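Local coordinates for oxidoreductase, Gfo/Idh/MocA family (Pseudomonas syringae pv. tomato, PDB 3DTY), which is probably an NAD(P)-dependent oxidoreductase of the Gfo/Idh/MocA family that binds magnesium and assembles as a tetramer, its substrate not being established, at residues 247-252 / 257-262; 70-75 / 98-103; 293-298 / 303-308. All coordinates share one frame; numbering follows the deposited sequence.

Contact 1 (247-252 / 257-262); sequences TLMEYE and GMVWSS
T247 and V259 face each other as a hydrogen-bonded antiparallel pair, and M249 pairs with G257 in the same way two residues on. Each pair closes a ring of two backbone bonds. In the first, V259 N gives to T247 O at 2.8 Å, and T247 N returns a bond to V259 O. In the second, M249 N gives to G257 O at 2.6 Å, while G257 N answers to M249 O. L248 and M258 form the non-hydrogen-bonded pair between them, where M258 CA adds a CA-H...O contact to T247 O at 3.2 Å.

These bonds tie strands 244-251 and 256-262 into a beta hairpin within the mixed sheet of the C-terminal alpha/beta domain. A water beside it joins T247 OG1 and S261 OG and donates to V259 O, 2.8 Å away.

Apolar contacts lie mainly on the face of T247, M249 and V259, against W373 of helix 364-382. The selenomethionine chain of M249 bends at its end (chi3 -79°) and sets CE 3.3 Å from V259 CG2, tighter than normal packing. Y251 CE2 approaches G257 CA to 3.5 Å, covering the strand where it carries no side chain. On the other face, L248 packs on S230 of a second subunit, and M258 meets its own counterpart, M258 of that subunit.

Contact 2 (70-75 / 98-103); sequences ADYLSM and HYSITK
Y72 lays one face of its ring on I101, and this single CH-pi contact carries most of the meeting between the two helices. I101 CG1 stands 3.7 Å from the centroid of the Y72 ring and 11° off the ring normal, so the methylene sits almost over the middle of the ring. I101 CD1 continues past it toward one side, 4.0 Å from Y72 CD2. The Y72 side chain starts from the more hindered rotamer, CG lying between backbone N and carbonyl carbon (chi1 71°), and from there the ring reaches across to helix 98-107. Beyond the ring, Y72 OH comes only within 4.0 Å of S100 OG, whose hydroxyl is bonded back to T97 O.

The turn bearing Y72 is fixed by its N-cap, D71. S74 N gives to D71 OD1 at 2.6 Å from above the carboxylate plane, and S74 OG gives to D71 O, which also accepts from M75 N.

I101 also touches I91 of strand 88-92, and M75 touches V89 of the same strand. Both helices thus rest on strand 88-92, consistent with the helical layer of the Rossmann fold in the NAD-binding domain.

Contact 3 (293-298 / 303-308); sequences LSFEVQ and QILERG
F295 and Q303 exchange two backbone hydrogen bonds: F295 N meets Q303 O at 2.8 Å with an almost straight N-H (171°), and Q303 N gives to F295 O at a more bent 143°. The L293-L305 pair repeats the scheme, with L305 N 2.8 Å from L293 O and L293 N donating to L305 O. Between them S294 and I304 form the non-hydrogen-bonded pair. S294 bonds through its backbone with E284 of strand 281-286, and Q303 and I304 pair in an antiparallel ladder with a strand of a third subunit. Strand 302-306 of this beta hairpin is the outermost of the sheet within its chain, yet the sheet runs on across the interface into the third subunit.

On the face of S294 and E296, the side chains are paired: S294 OG donates to the anti lone pair of E296 OE2 at 2.7 Å, and E296 OE1 forms a salt bridge with R275.

On the opposite face, F295 and Q303 run side by side, ring and amide planes 47° apart, with Q303 OE1 obliquely 3.3 Å from F295 CD2. L305 CD1 packs against F295 CB at 3.6 Å, and M157 of helix 149-159 touches both residues.

Overall arrangement
Contacts 1 and 3 are two hairpins of the same mixed sheet in the C-terminal domain, with centres 24 Å apart and nearest atoms about 14 Å apart; contact 3 lies at one edge of that sheet, contact 1 farther in, and both touch a second subunit. Contact 2 belongs to the Rossmann domain, across the chain's centre from both, its centre 34 Å from that of contact 1 and 44 Å from that of contact 3. Contact 2 lies near the magnesium ligands: the S100 side chain is about 10 Å from that of N127 and about 12 Å from that of E123, and Y99 OH is hydrogen-bonded to N127 ND2. Contact 1 lies away from these ligands.

Contact 1 (247-252 / 257-262)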
loop_
_atom_site.group_PDB
_atom_site.type_symbol
_atom_site.label_atom_id
_atom_site.label_comp_id
_atom_site.label_asym_id
_atom_site.label_seq_id
_atom_site.Cartn_x
_atom_site.Cartn_y
_atom_site.Cartn_z
ATOM N N THR A 247 -26.903 3.342 1.240
ATOM C CA THR A 247 -27.916 3.087 0.234
ATOM C C THR A 247 -27.736 1.682 -0.321
ATOM O O THR A 247 -26.686 1.361 -0.879
ATOM C CB THR A 247 -27.826 4.094 -0.940
ATOM O OG1 THR A 247 -27.955 5.431 -0.437
ATOM C CG2 THR A 247 -28.933 3.823 -1.963
ATOM N N LEU A 248 -28.749 0.839 -0.148
ATOM C CA LEU A 248 -28.688 -0.520 -0.681
ATOM C C LEU A 248 -29.626 -0.582 -1.884
ATOM O O LEU A 248 -30.780 -0.140 -1.810
ATOM C CB LEU A 248 -29.097 -1.553 0.370
ATOM C CG LEU A 248 -28.993 -3.001 -0.117
ATOM C CD1 LEU A 248 -27.568 -3.281 -0.546
ATOM C CD2 LEU A 248 -29.415 -3.968 0.982
HETATM N N MSE A 249 -29.125 -1.129 -2.989
HETATM C CA MSE A 249 -29.894 -1.207 -4.218
HETATM C C MSE A 249 -29.966 -2.587 -4.833
HETATM O O MSE A 249 -29.029 -3.382 -4.736
HETATM C CB MSE A 249 -29.296 -0.273 -5.265
HETATM C CG MSE A 249 -29.317 1.184 -4.873
HETATM SE SE MSE A 249 -28.231 2.204 -6.098
HETATM C CE MSE A 249 -26.536 1.749 -5.354
ATOM N N GLU A 250 -31.089 -2.847 -5.487
ATOM C CA GLU A 250 -31.304 -4.095 -6.185
ATOM C C GLU A 250 -31.376 -3.734 -7.662
ATOM O O GLU A 250 -32.225 -2.953 -8.082
ATOM C CB GLU A 250 -32.616 -4.748 -5.739
ATOM C CG GLU A 250 -32.441 -5.954 -4.831
ATOM C CD GLU A 250 -33.771 -6.561 -4.401
ATOM O OE1 GLU A 250 -34.710 -6.597 -5.227
ATOM O OE2 GLU A 250 -33.872 -7.011 -3.243
ATOM N N TYR A 251 -30.463 -4.289 -8.445
ATOM C CA TYR A 251 -30.429 -4.039 -9.876
ATOM C C TYR A 251 -31.324 -5.053 -10.574
ATOM O O TYR A 251 -31.472 -6.184 -10.100
ATOM C CB TYR A 251 -29.002 -4.196 -10.399
ATOM C CG TYR A 251 -28.033 -3.128 -9.936
ATOM C CD1 TYR A 251 -28.127 -1.823 -10.415
ATOM C CD2 TYR A 251 -27.005 -3.431 -9.044
ATOM C CE1 TYR A 251 -27.214 -0.840 -10.020
ATOM C CE2 TYR A 251 -26.087 -2.458 -8.640
ATOM C CZ TYR A 251 -26.198 -1.169 -9.134
ATOM O OH TYR A 251 -25.292 -0.212 -8.750
ATOM N N GLU A 252 -31.926 -4.658 -11.692
ATOM C CA GLU A 252 -32.766 -5.591 -12.434
ATOM C C GLU A 252 -31.805 -6.662 -12.944
ATOM O O GLU A 252 -30.783 -6.350 -13.558
ATOM C CB GLU A 252 -33.482 -4.877 -13.589
ATOM C CG GLU A 252 -34.940 -4.526 -13.269
ATOM C CD GLU A 252 -35.508 -3.409 -14.145
ATOM O OE1 GLU A 252 -35.306 -3.442 -15.383
ATOM O OE2 GLU A 252 -36.168 -2.499 -13.590
ATOM N N GLY A 257 -26.260 -3.456 -5.239
ATOM C CA GLY A 257 -25.453 -2.251 -5.210
ATOM C C GLY A 257 -25.509 -1.601 -3.842
ATOM O O GLY A 257 -26.538 -1.645 -3.167
HETATM N N MSE A 258 -24.397 -1.008 -3.425
HETATM C CA MSE A 258 -24.336 -0.337 -2.136
HETATM C C MSE A 258 -23.548 0.958 -2.258
HETATM O O MSE A 258 -22.498 0.993 -2.895
HETATM C CB MSE A 258 -23.682 -1.246 -1.095
HETATM C CG MSE A 258 -23.467 -0.565 0.248
HETATM SE SE MSE A 258 -22.870 -1.818 1.608
HETATM C CE MSE A 258 -20.991 -1.967 1.077
ATOM N N VAL A 259 -24.058 2.029 -1.664
ATOM C CA VAL A 259 -23.361 3.304 -1.714
ATOM C C VAL A 259 -23.262 3.901 -0.319
ATOM O O VAL A 259 -24.278 4.115 0.341
ATOM C CB VAL A 259 -24.082 4.347 -2.609
ATOM C CG1 VAL A 259 -23.242 5.619 -2.667
ATOM C CG2 VAL A 259 -24.313 3.793 -4.034
ATOM N N TRP A 260 -22.038 4.148 0.133
ATOM C CA TRP A 260 -21.827 4.763 1.432
ATOM C C TRP A 260 -21.398 6.205 1.184
ATOM O O TRP A 260 -20.338 6.454 0.601
ATOM C CB TRP A 260 -20.744 4.027 2.233
ATOM C CG TRP A 260 -20.368 4.732 3.523
ATOM C CD1 TRP A 260 -21.204 5.435 4.342
ATOM C CD2 TRP A 260 -19.063 4.812 4.120
ATOM N NE1 TRP A 260 -20.501 5.951 5.410
ATOM C CE2 TRP A 260 -19.187 5.584 5.297
ATOM C CE3 TRP A 260 -17.801 4.306 3.775
ATOM C CZ2 TRP A 260 -18.092 5.864 6.135
ATOM C CZ3 TRP A 260 -16.710 4.584 4.614
ATOM C CH2 TRP A 260 -16.868 5.356 5.777
ATOM N N SER A 261 -22.228 7.150 1.610
ATOM C CA SER A 261 -21.916 8.569 1.437
ATOM C C SER A 261 -21.599 9.154 2.806
ATOM O O SER A 261 -22.337 8.932 3.761
ATOM C CB SER A 261 -23.115 9.295 0.832
ATOM O OG SER A 261 -23.545 8.646 -0.349
ATOM N N SER A 262 -20.507 9.902 2.914
ATOM C CA SER A 262 -20.159 10.464 4.211
ATOM C C SER A 262 -19.194 11.643 4.188
ATOM O O SER A 262 -18.309 11.744 3.329
ATOM C CB SER A 262 -19.588 9.359 5.115
ATOM O OG SER A 262 -19.496 9.782 6.471
HETATM O O HOH W 1 -25.349 6.640 0.133
#

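Contact 2 (70-75 / 98-103)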
loop_
_atom_site.group_PDB
_atom_site.type_symbol
_atom_site.label_atom_id
_atom_site.label_comp_id
_atom_site.label_asym_id
_atom_site.label_seq_id
_atom_site.Cartn_x
_atom_site.Cartn_y
_atom_site.Cartn_z
ATOM N N ALA A 70 -23.734 42.118 -15.022
ATOM C CA ALA A 70 -24.134 42.217 -13.627
ATOM C C ALA A 70 -24.898 40.977 -13.174
ATOM O O ALA A 70 -24.843 40.604 -12.001
ATOM C CB ALA A 70 -24.986 43.468 -13.423
ATOM N N ASP A 71 -25.614 40.348 -14.102
ATOM C CA ASP A 71 -26.385 39.148 -13.786
ATOM C C ASP A 71 -26.484 38.224 -14.998
ATOM O O ASP A 71 -26.281 38.653 -16.136
ATOM C CB ASP A 71 -27.785 39.536 -13.295
ATOM C CG ASP A 71 -28.581 40.296 -14.338
ATOM O OD1 ASP A 71 -29.139 39.654 -15.256
ATOM O OD2 ASP A 71 -28.644 41.539 -14.243
ATOM N N TYR A 72 -26.798 36.955 -14.752
ATOM C CA TYR A 72 -26.893 35.992 -15.839
ATOM C C TYR A 72 -27.945 36.360 -16.885
ATOM O O TYR A 72 -27.745 36.118 -18.072
ATOM C CB TYR A 72 -27.130 34.576 -15.277
ATOM C CG TYR A 72 -28.497 34.309 -14.686
ATOM C CD1 TYR A 72 -29.545 33.858 -15.488
ATOM C CD2 TYR A 72 -28.739 34.490 -13.328
ATOM C CE1 TYR A 72 -30.807 33.589 -14.954
ATOM C CE2 TYR A 72 -30.002 34.226 -12.778
ATOM C CZ TYR A 72 -31.031 33.775 -13.603
ATOM O OH TYR A 72 -32.281 33.511 -13.084
ATOM N N LEU A 73 -29.051 36.966 -16.460
ATOM C CA LEU A 73 -30.103 37.351 -17.404
ATOM C C LEU A 73 -29.659 38.435 -18.386
ATOM O O LEU A 73 -29.849 38.303 -19.597
ATOM C CB LEU A 73 -31.351 37.808 -16.649
ATOM C CG LEU A 73 -32.504 36.802 -16.736
ATOM C CD1 LEU A 73 -33.309 36.801 -15.452
ATOM C CD2 LEU A 73 -33.373 37.145 -17.941
ATOM N N SER A 74 -29.067 39.505 -17.875
ATOM C CA SER A 74 -28.610 40.563 -18.761
ATOM C C SER A 74 -27.570 39.983 -19.728
ATOM O O SER A 74 -27.533 40.342 -20.910
ATOM C CB SER A 74 -28.029 41.729 -17.948
ATOM O OG SER A 74 -27.063 41.284 -17.016
HETATM N N MSE A 75 -26.736 39.075 -19.235
HETATM C CA MSE A 75 -25.727 38.456 -20.091
HETATM C C MSE A 75 -26.384 37.665 -21.220
HETATM O O MSE A 75 -26.072 37.865 -22.391
HETATM C CB MSE A 75 -24.809 37.521 -19.289
HETATM C CG MSE A 75 -23.866 36.699 -20.186
HETATM SE SE MSE A 75 -22.308 35.961 -19.292
HETATM C CE MSE A 75 -23.104 34.362 -18.529
ATOM N N HIS A 98 -28.979 26.547 -9.784
ATOM C CA HIS A 98 -28.728 25.749 -10.974
ATOM C C HIS A 98 -29.936 25.555 -11.885
ATOM O O HIS A 98 -29.833 25.685 -13.110
ATOM C CB HIS A 98 -28.147 24.398 -10.569
ATOM C CG HIS A 98 -26.809 24.501 -9.902
ATOM N ND1 HIS A 98 -26.091 23.396 -9.495
ATOM C CD2 HIS A 98 -26.058 25.579 -9.571
ATOM C CE1 HIS A 98 -24.956 23.791 -8.944
ATOM N NE2 HIS A 98 -24.912 25.113 -8.978
ATOM N N TYR A 99 -31.085 25.257 -11.297
ATOM C CA TYR A 99 -32.272 25.040 -12.104
ATOM C C TYR A 99 -32.691 26.233 -12.956
ATOM O O TYR A 99 -32.873 26.097 -14.166
ATOM C CB TYR A 99 -33.457 24.629 -11.238
ATOM C CG TYR A 99 -34.742 24.593 -12.026
ATOM C CD1 TYR A 99 -35.001 23.556 -12.916
ATOM C CD2 TYR A 99 -35.680 25.617 -11.916
ATOM C CE1 TYR A 99 -36.165 23.533 -13.682
ATOM C CE2 TYR A 99 -36.849 25.610 -12.682
ATOM C CZ TYR A 99 -37.081 24.560 -13.562
ATOM O OH TYR A 99 -38.221 24.539 -14.329
ATOM N N SER A 100 -32.854 27.395 -12.330
ATOM C CA SER A 100 -33.300 28.580 -13.065
ATOM C C SER A 100 -32.283 29.087 -14.077
ATOM O O SER A 100 -32.645 29.491 -15.181
ATOM C CB SER A 100 -33.666 29.697 -12.089
ATOM O OG SER A 100 -32.589 29.963 -11.215
ATOM N N ILE A 101 -31.008 29.060 -13.714
ATOM C CA ILE A 101 -29.987 29.532 -14.635
ATOM C C ILE A 101 -29.878 28.599 -15.839
ATOM O O ILE A 101 -29.817 29.058 -16.975
ATOM C CB ILE A 101 -28.631 29.678 -13.922
ATOM C CG1 ILE A 101 -28.766 30.730 -12.814
ATOM C CG2 ILE A 101 -27.554 30.070 -14.918
ATOM C CD1 ILE A 101 -27.511 30.976 -12.004
ATOM N N THR A 102 -29.880 27.291 -15.596
ATOM C CA THR A 102 -29.803 26.332 -16.696
ATOM C C THR A 102 -31.002 26.511 -17.628
ATOM O O THR A 102 -30.871 26.415 -18.846
ATOM C CB THR A 102 -29.797 24.878 -16.189
ATOM O OG1 THR A 102 -28.646 24.657 -15.360
ATOM C CG2 THR A 102 -29.761 23.898 -17.374
ATOM N N LYS A 103 -32.172 26.768 -17.049
ATOM C CA LYS A 103 -33.384 26.964 -17.841
ATOM C C LYS A 103 -33.246 28.196 -18.736
ATOM O O LYS A 103 -33.499 28.133 -19.940
ATOM C CB LYS A 103 -34.590 27.133 -16.916
ATOM C CG LYS A 103 -35.949 27.187 -17.612
ATOM C CD LYS A 103 -37.072 27.122 -16.578
ATOM C CE LYS A 103 -38.431 27.325 -17.208
ATOM N NZ LYS A 103 -38.598 28.713 -17.714
#

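Contact 3 (293-298 / 303-308)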
loop_
_atom_site.group_PDB
_atom_site.type_symbol
_atom_site.label_atom_id
_atom_site.label_comp_id
_atom_site.label_asym_id
_atom_site.label_seq_id
_atom_site.Cartn_x
_atom_site.Cartn_y
_atom_site.Cartn_z
ATOM N N LEU A 293 -5.554 0.788 -11.223
ATOM C CA LEU A 293 -6.822 0.090 -11.253
ATOM C C LEU A 293 -6.523 -1.346 -10.838
ATOM O O LEU A 293 -5.707 -2.014 -11.474
ATOM C CB LEU A 293 -7.387 0.117 -12.674
ATOM C CG LEU A 293 -8.653 -0.690 -12.950
ATOM C CD1 LEU A 293 -9.833 -0.069 -12.215
ATOM C CD2 LEU A 293 -8.904 -0.730 -14.451
ATOM N N SER A 294 -7.156 -1.811 -9.766
ATOM C CA SER A 294 -6.939 -3.183 -9.309
ATOM C C SER A 294 -7.820 -4.158 -10.091
ATOM O O SER A 294 -9.005 -3.903 -10.298
ATOM C CB SER A 294 -7.246 -3.314 -7.816
ATOM O OG SER A 294 -7.112 -4.666 -7.394
ATOM N N PHE A 295 -7.233 -5.269 -10.530
ATOM C CA PHE A 295 -7.954 -6.292 -11.289
ATOM C C PHE A 295 -7.677 -7.619 -10.592
ATOM O O PHE A 295 -6.554 -8.121 -10.616
ATOM C CB PHE A 295 -7.454 -6.307 -12.736
ATOM C CG PHE A 295 -8.127 -7.329 -13.613
ATOM C CD1 PHE A 295 -9.517 -7.464 -13.616
ATOM C CD2 PHE A 295 -7.371 -8.138 -14.465
ATOM C CE1 PHE A 295 -10.146 -8.388 -14.450
ATOM C CE2 PHE A 295 -7.990 -9.068 -15.307
ATOM C CZ PHE A 295 -9.382 -9.193 -15.301
ATOM N N GLU A 296 -8.705 -8.183 -9.973
ATOM C CA GLU A 296 -8.542 -9.407 -9.205
ATOM C C GLU A 296 -9.343 -10.615 -9.681
ATOM O O GLU A 296 -10.494 -10.801 -9.287
ATOM C CB GLU A 296 -8.898 -9.118 -7.747
ATOM C CG GLU A 296 -8.121 -7.960 -7.125
ATOM C CD GLU A 296 -8.873 -7.313 -5.966
ATOM O OE1 GLU A 296 -9.474 -8.047 -5.157
ATOM O OE2 GLU A 296 -8.858 -6.065 -5.865
ATOM N N VAL A 297 -8.718 -11.440 -10.515
ATOM C CA VAL A 297 -9.360 -12.641 -11.024
ATOM C C VAL A 297 -9.268 -13.711 -9.941
ATOM O O VAL A 297 -8.171 -14.085 -9.520
ATOM C CB VAL A 297 -8.656 -13.164 -12.291
ATOM C CG1 VAL A 297 -9.349 -14.440 -12.776
ATOM C CG2 VAL A 297 -8.668 -12.097 -13.374
ATOM N N GLN A 298 -10.415 -14.201 -9.489
ATOM C CA GLN A 298 -10.425 -15.224 -8.458
ATOM C C GLN A 298 -9.596 -16.431 -8.891
ATOM O O GLN A 298 -9.778 -16.963 -9.985
ATOM C CB GLN A 298 -11.859 -15.659 -8.158
ATOM C CG GLN A 298 -11.973 -16.716 -7.059
ATOM C CD GLN A 298 -11.351 -16.264 -5.757
ATOM O OE1 GLN A 298 -11.538 -15.129 -5.332
ATOM N NE2 GLN A 298 -10.609 -17.155 -5.111
ATOM N N GLN A 303 -3.873 -8.189 -9.893
ATOM C CA GLN A 303 -3.170 -7.366 -10.863
ATOM C C GLN A 303 -3.432 -5.879 -10.660
ATOM O O GLN A 303 -4.501 -5.473 -10.192
ATOM C CB GLN A 303 -3.583 -7.749 -12.284
ATOM C CG GLN A 303 -3.082 -9.095 -12.746
ATOM C CD GLN A 303 -3.628 -9.468 -14.107
ATOM O OE1 GLN A 303 -4.716 -10.040 -14.222
ATOM N NE2 GLN A 303 -2.881 -9.133 -15.150
ATOM N N ILE A 304 -2.443 -5.071 -11.027
ATOM C CA ILE A 304 -2.564 -3.627 -10.928
ATOM C C ILE A 304 -2.300 -3.035 -12.302
ATOM O O ILE A 304 -1.179 -3.124 -12.815
ATOM C CB ILE A 304 -1.532 -3.023 -9.944
ATOM C CG1 ILE A 304 -1.784 -3.550 -8.526
ATOM C CG2 ILE A 304 -1.617 -1.501 -9.976
ATOM C CD1 ILE A 304 -3.152 -3.200 -7.972
ATOM N N LEU A 305 -3.332 -2.448 -12.902
ATOM C CA LEU A 305 -3.192 -1.807 -14.204
ATOM C C LEU A 305 -2.821 -0.349 -13.982
ATOM O O LEU A 305 -3.324 0.303 -13.067
ATOM C CB LEU A 305 -4.493 -1.896 -15.011
ATOM C CG LEU A 305 -4.830 -3.275 -15.591
ATOM C CD1 LEU A 305 -5.047 -4.268 -14.469
ATOM C CD2 LEU A 305 -6.072 -3.183 -16.463
ATOM N N GLU A 306 -1.948 0.155 -14.846
ATOM C CA GLU A 306 -1.457 1.520 -14.759
ATOM C C GLU A 306 -1.880 2.375 -15.946
ATOM O O GLU A 306 -1.862 1.921 -17.086
ATOM C CB GLU A 306 0.078 1.506 -14.679
ATOM C CG GLU A 306 0.660 1.053 -13.338
ATOM C CD GLU A 306 0.847 2.204 -12.362
ATOM O OE1 GLU A 306 0.640 3.376 -12.761
ATOM O OE2 GLU A 306 1.217 1.941 -11.199
ATOM N N ARG A 307 -2.254 3.618 -15.667
ATOM C CA ARG A 307 -2.643 4.550 -16.716
ATOM C C ARG A 307 -1.519 4.633 -17.748
ATOM O O ARG A 307 -0.339 4.567 -17.398
ATOM C CB ARG A 307 -2.860 5.952 -16.133
ATOM C CG ARG A 307 -3.203 7.025 -17.182
ATOM C CD ARG A 307 -3.009 8.435 -16.614
ATOM N NE ARG A 307 -1.594 8.753 -16.401
ATOM C CZ ARG A 307 -0.739 9.064 -17.375
ATOM N NH1 ARG A 307 -1.150 9.109 -18.640
ATOM N NH2 ARG A 307 0.534 9.326 -17.090
ATOM N N GLY A 308 -1.895 4.777 -19.014
ATOM C CA GLY A 308 -0.916 4.912 -20.074
ATOM C C GLY A 308 -0.116 3.709 -20.535
ATOM O O GLY A 308 0.845 3.876 -21.280
#